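Local structure of rhamnosidase B (Bacillus sp., 2OKX) at residues C560-V566 / E583-N587; R193-F197 / E595-R599. The protein hydrolyses terminal alpha-L-rhamnose from glycosides as an inverting alpha-L-rhamnosidase of glycoside hydrolase family 78. The contacts are given in a common frame with arbitrary orientation. Numbering follows the deposited sequence.

Contact 1: residues C560-V566 / E583-N587; sequences CMEDTFV and EALVN
This buried contact lies in the helical (alpha/alpha)6-barrel domain of the GH78 enzyme. The loop 560-566 follows helix 544-559 and packs on one side of helix 577-590. The loop folds back on itself: V566 N hydrogen-bonds C560 O at 2.9 Å, and E562 N hydrogen-bonds T564 O at 2.9 Å. F565 and E583 are the closest CA pair, 7.3 Å apart. Along the helix, E583 (chi1 m, chi2 t) comes first and reaches into the loop. Its OE1 lies 3.4 Å from F565 CB, and its OE2 lies 3.6 Å from C560 CB. E583 OE2 lies 2.7 Å from V566 O. A584 follows. Its backbone N sits over one face of the F565 ring (chi1 m), and A584 CA is 3.8 Å from F565 CZ. One turn after E583, N587 sets its CB at the edge of the same ring, 4.2 Å from F565 CE2. N587 ND2 hydrogen-bonds E593 O. M561 (chi1 m, chi2 t, chi3 p) extends to N587, with M561 CE 3.5 Å from N587 OD1.

Contact 2: residues R193-F197 / E595-R599; sequences RDIPF and EIVER
A salt bridge joins D194 to R599, with R599 NH1 donating to D194 OD2 at 2.9 Å. It ties the loop 193-197, after strand 189-192 of the N-terminal beta region, to the start of helix 595-603 in the six-hairpin glycosidase domain: an interdomain contact. D194 (chi1 p) meets the guanidinium at its edge. R599 is extended, t through chi3, and also makes a cation-pi contact with F72. Two waters bridge the segments. One donates to D194 OD1 (2.6 Å) and R599 O (2.8 Å). The other lies 2.9 Å from D194 O and 2.8 Å from E595 O. The closest CA pairs are I195 with E595 at 5.9 Å and D194 with R599 at 6.3 Å. Within the loop, R193 NH2 hydrogen-bonds P196 O at 3.1 Å. I195 (chi1 p, chi2 t) lies against the helix, its CG2 4.0 Å from I596 CA and 3.5 Å from R599 CD. P196 CD lies 3.4 Å from E595 OE2.

Overall arrangement
The two contacts are neighbours, with centres 11 Å apart. Helices 577-590 and 595-603 follow each other in the chain, and contact 1 is nested inside the long loop closed by contact 2. They touch directly. R599 of contact 2 forms a second salt bridge, from NH2 to D563 OD1 of contact 1, at 3.1 Å. F565 CE1 packs 3.7 Å from V597 CG2, so the F565 ring touches both helices. I195 CD1 lies 3.3 Å from D563 O. Contact 2 joins the N-terminal domain to the helical barrel. Contact 1 packs within the barrel domain, and its D563 and E562 reach the N-terminal domain through salt bridges to R65. A glycerol, probably from crystallisation, lies about 3 Å from the D194 side chain.

Contact 1: residues C560-V566 / E583-N587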
# COMPACT_ATOMS: atom_id res chain seq x y z
N CYS A 560 8.81 2.11 0.35
CA CYS A 560 7.61 2.56 1.04
C CYS A 560 7.55 4.08 1.11
O CYS A 560 6.86 4.65 1.95
CB CYS A 560 7.54 1.98 2.45
SG CYS A 560 7.21 0.20 2.45
N MET A 561 8.30 4.73 0.22
CA MET A 561 8.31 6.18 0.14
C MET A 561 7.90 6.57 -1.28
O MET A 561 8.71 6.50 -2.21
CB MET A 561 9.71 6.74 0.46
CG MET A 561 10.07 6.69 1.94
SD MET A 561 11.78 7.18 2.32
CE MET A 561 11.67 8.98 2.21
N GLU A 562 6.64 6.94 -1.44
CA GLU A 562 6.10 7.37 -2.73
C GLU A 562 5.87 8.87 -2.56
O GLU A 562 6.75 9.57 -2.05
CB GLU A 562 4.77 6.67 -3.02
CG GLU A 562 4.86 5.14 -3.03
CD GLU A 562 3.56 4.46 -3.43
OE1 GLU A 562 3.52 3.21 -3.42
OE2 GLU A 562 2.57 5.17 -3.75
N ASP A 563 4.71 9.37 -2.97
CA ASP A 563 4.40 10.79 -2.79
C ASP A 563 4.14 10.99 -1.30
O ASP A 563 4.12 12.12 -0.79
CB ASP A 563 3.18 11.19 -3.62
CG ASP A 563 1.96 10.37 -3.28
OD1 ASP A 563 1.03 10.92 -2.65
OD2 ASP A 563 1.94 9.17 -3.62
N THR A 564 3.93 9.88 -0.60
CA THR A 564 3.72 9.87 0.85
C THR A 564 4.34 8.56 1.31
O THR A 564 4.68 7.71 0.49
CB THR A 564 2.22 9.79 1.24
OG1 THR A 564 1.67 8.56 0.76
CG2 THR A 564 1.44 10.96 0.67
N PHE A 565 4.52 8.40 2.62
CA PHE A 565 5.02 7.13 3.13
C PHE A 565 3.84 6.19 2.88
O PHE A 565 2.70 6.64 2.84
CB PHE A 565 5.28 7.19 4.64
CG PHE A 565 6.52 7.95 5.02
CD1 PHE A 565 6.43 9.18 5.66
CD2 PHE A 565 7.77 7.42 4.75
CE1 PHE A 565 7.58 9.88 6.02
CE2 PHE A 565 8.94 8.11 5.11
CZ PHE A 565 8.84 9.34 5.75
N VAL A 566 4.11 4.91 2.68
CA VAL A 566 3.03 3.95 2.48
C VAL A 566 3.35 2.72 3.32
O VAL A 566 4.50 2.50 3.70
CB VAL A 566 2.85 3.53 0.99
CG1 VAL A 566 2.40 4.72 0.17
CG2 VAL A 566 4.14 2.95 0.44
N GLU A 583 8.56 4.83 10.07
CA GLU A 583 9.16 5.04 8.76
C GLU A 583 9.90 6.38 8.68
O GLU A 583 10.94 6.47 8.05
CB GLU A 583 8.09 4.95 7.67
CG GLU A 583 7.40 3.60 7.60
CD GLU A 583 6.26 3.57 6.59
OE1 GLU A 583 5.36 4.42 6.69
OE2 GLU A 583 6.27 2.69 5.71
N ALA A 584 9.36 7.41 9.33
CA ALA A 584 10.00 8.72 9.31
C ALA A 584 11.35 8.67 10.01
O ALA A 584 12.34 9.19 9.51
CB ALA A 584 9.10 9.77 9.98
N LEU A 585 11.39 8.04 11.19
CA LEU A 585 12.63 7.94 11.94
C LEU A 585 13.71 7.17 11.18
O LEU A 585 14.87 7.57 11.17
CB LEU A 585 12.38 7.27 13.29
CG LEU A 585 11.53 8.06 14.29
CD1 LEU A 585 11.26 7.21 15.51
CD2 LEU A 585 12.26 9.34 14.68
N VAL A 586 13.33 6.05 10.57
CA VAL A 586 14.31 5.28 9.80
C VAL A 586 14.81 6.15 8.67
O VAL A 586 16.01 6.21 8.39
CB VAL A 586 13.68 4.00 9.23
CG1 VAL A 586 14.71 3.25 8.39
CG2 VAL A 586 13.19 3.12 10.36
N ASN A 587 13.89 6.84 8.01
CA ASN A 587 14.22 7.74 6.92
C ASN A 587 15.26 8.79 7.34
O ASN A 587 16.19 9.09 6.59
CB ASN A 587 12.95 8.44 6.42
CG ASN A 587 13.23 9.80 5.82
OD1 ASN A 587 13.88 9.92 4.79
ND2 ASN A 587 12.73 10.85 6.48

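Contact 2: residues R193-F197 / E595-R599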
# COMPACT_ATOMS: atom_id res chain seq x y z
N ARG A 193 1.71 21.19 -5.29
CA ARG A 193 2.38 19.97 -4.84
C ARG A 193 3.38 20.36 -3.75
O ARG A 193 4.20 21.26 -3.96
CB ARG A 193 3.11 19.34 -6.03
CG ARG A 193 3.80 18.02 -5.75
CD ARG A 193 4.87 17.74 -6.80
NE ARG A 193 5.48 16.43 -6.59
CZ ARG A 193 5.04 15.30 -7.14
NH1 ARG A 193 3.98 15.31 -7.94
NH2 ARG A 193 5.65 14.15 -6.87
N ASP A 194 3.33 19.69 -2.60
CA ASP A 194 4.24 20.04 -1.51
C ASP A 194 5.48 19.15 -1.33
O ASP A 194 6.02 19.03 -0.23
CB ASP A 194 3.48 20.14 -0.18
CG ASP A 194 2.62 18.92 0.11
OD1 ASP A 194 2.07 18.83 1.23
OD2 ASP A 194 2.50 18.05 -0.77
N ILE A 195 5.92 18.52 -2.42
CA ILE A 195 7.12 17.68 -2.42
C ILE A 195 7.69 17.67 -3.83
O ILE A 195 6.99 17.96 -4.79
CB ILE A 195 6.85 16.20 -2.04
CG1 ILE A 195 5.70 15.64 -2.89
CG2 ILE A 195 6.58 16.07 -0.55
CD1 ILE A 195 5.67 14.12 -2.94
N PRO A 196 8.98 17.34 -3.97
CA PRO A 196 9.58 17.30 -5.30
C PRO A 196 8.98 16.13 -6.07
O PRO A 196 8.15 15.40 -5.52
CB PRO A 196 11.07 17.12 -5.01
CG PRO A 196 11.07 16.36 -3.72
CD PRO A 196 9.99 17.06 -2.93
N PHE A 197 9.38 15.95 -7.32
CA PHE A 197 8.86 14.86 -8.14
C PHE A 197 9.50 13.52 -7.81
O PHE A 197 10.62 13.46 -7.30
CB PHE A 197 9.04 15.19 -9.62
CG PHE A 197 8.13 16.28 -10.12
CD1 PHE A 197 6.75 16.12 -10.08
CD2 PHE A 197 8.65 17.46 -10.63
CE1 PHE A 197 5.89 17.12 -10.54
CE2 PHE A 197 7.80 18.48 -11.09
CZ PHE A 197 6.42 18.30 -11.04
N GLU A 595 10.75 16.87 3.62
CA GLU A 595 9.52 17.35 2.99
C GLU A 595 8.42 16.30 2.93
O GLU A 595 7.25 16.63 3.14
CB GLU A 595 9.81 17.90 1.59
CG GLU A 595 10.64 19.19 1.61
CD GLU A 595 10.63 19.91 0.28
OE1 GLU A 595 11.36 20.92 0.15
OE2 GLU A 595 9.88 19.50 -0.63
N ILE A 596 8.78 15.05 2.66
CA ILE A 596 7.78 14.00 2.60
C ILE A 596 7.14 13.81 3.98
O ILE A 596 5.94 13.55 4.09
CB ILE A 596 8.39 12.66 2.12
CG1 ILE A 596 7.32 11.57 2.08
CG2 ILE A 596 9.55 12.26 3.03
CD1 ILE A 596 7.81 10.23 1.54
N VAL A 597 7.93 13.96 5.04
CA VAL A 597 7.40 13.80 6.38
C VAL A 597 6.37 14.89 6.69
O VAL A 597 5.26 14.58 7.14
CB VAL A 597 8.52 13.84 7.44
CG1 VAL A 597 7.92 13.68 8.82
CG2 VAL A 597 9.55 12.74 7.16
N GLU A 598 6.72 16.15 6.45
CA GLU A 598 5.77 17.22 6.73
C GLU A 598 4.51 17.08 5.88
O GLU A 598 3.40 17.30 6.36
CB GLU A 598 6.39 18.60 6.50
CG GLU A 598 5.41 19.71 6.86
CD GLU A 598 6.02 21.10 6.83
OE1 GLU A 598 5.23 22.07 6.88
OE2 GLU A 598 7.26 21.23 6.76
N ARG A 599 4.68 16.71 4.61
CA ARG A 599 3.54 16.53 3.73
C ARG A 599 2.56 15.53 4.34
O ARG A 599 1.36 15.76 4.36
CB ARG A 599 3.98 16.03 2.35
CG ARG A 599 2.83 15.50 1.49
CD ARG A 599 3.27 15.11 0.08
NE ARG A 599 2.30 14.21 -0.54
CZ ARG A 599 1.06 14.55 -0.88
NH1 ARG A 599 0.63 15.79 -0.69
NH2 ARG A 599 0.25 13.63 -1.40
O HOH W 1 6.07 19.12 2.70
O HOH W 2 0.19 17.64 2.61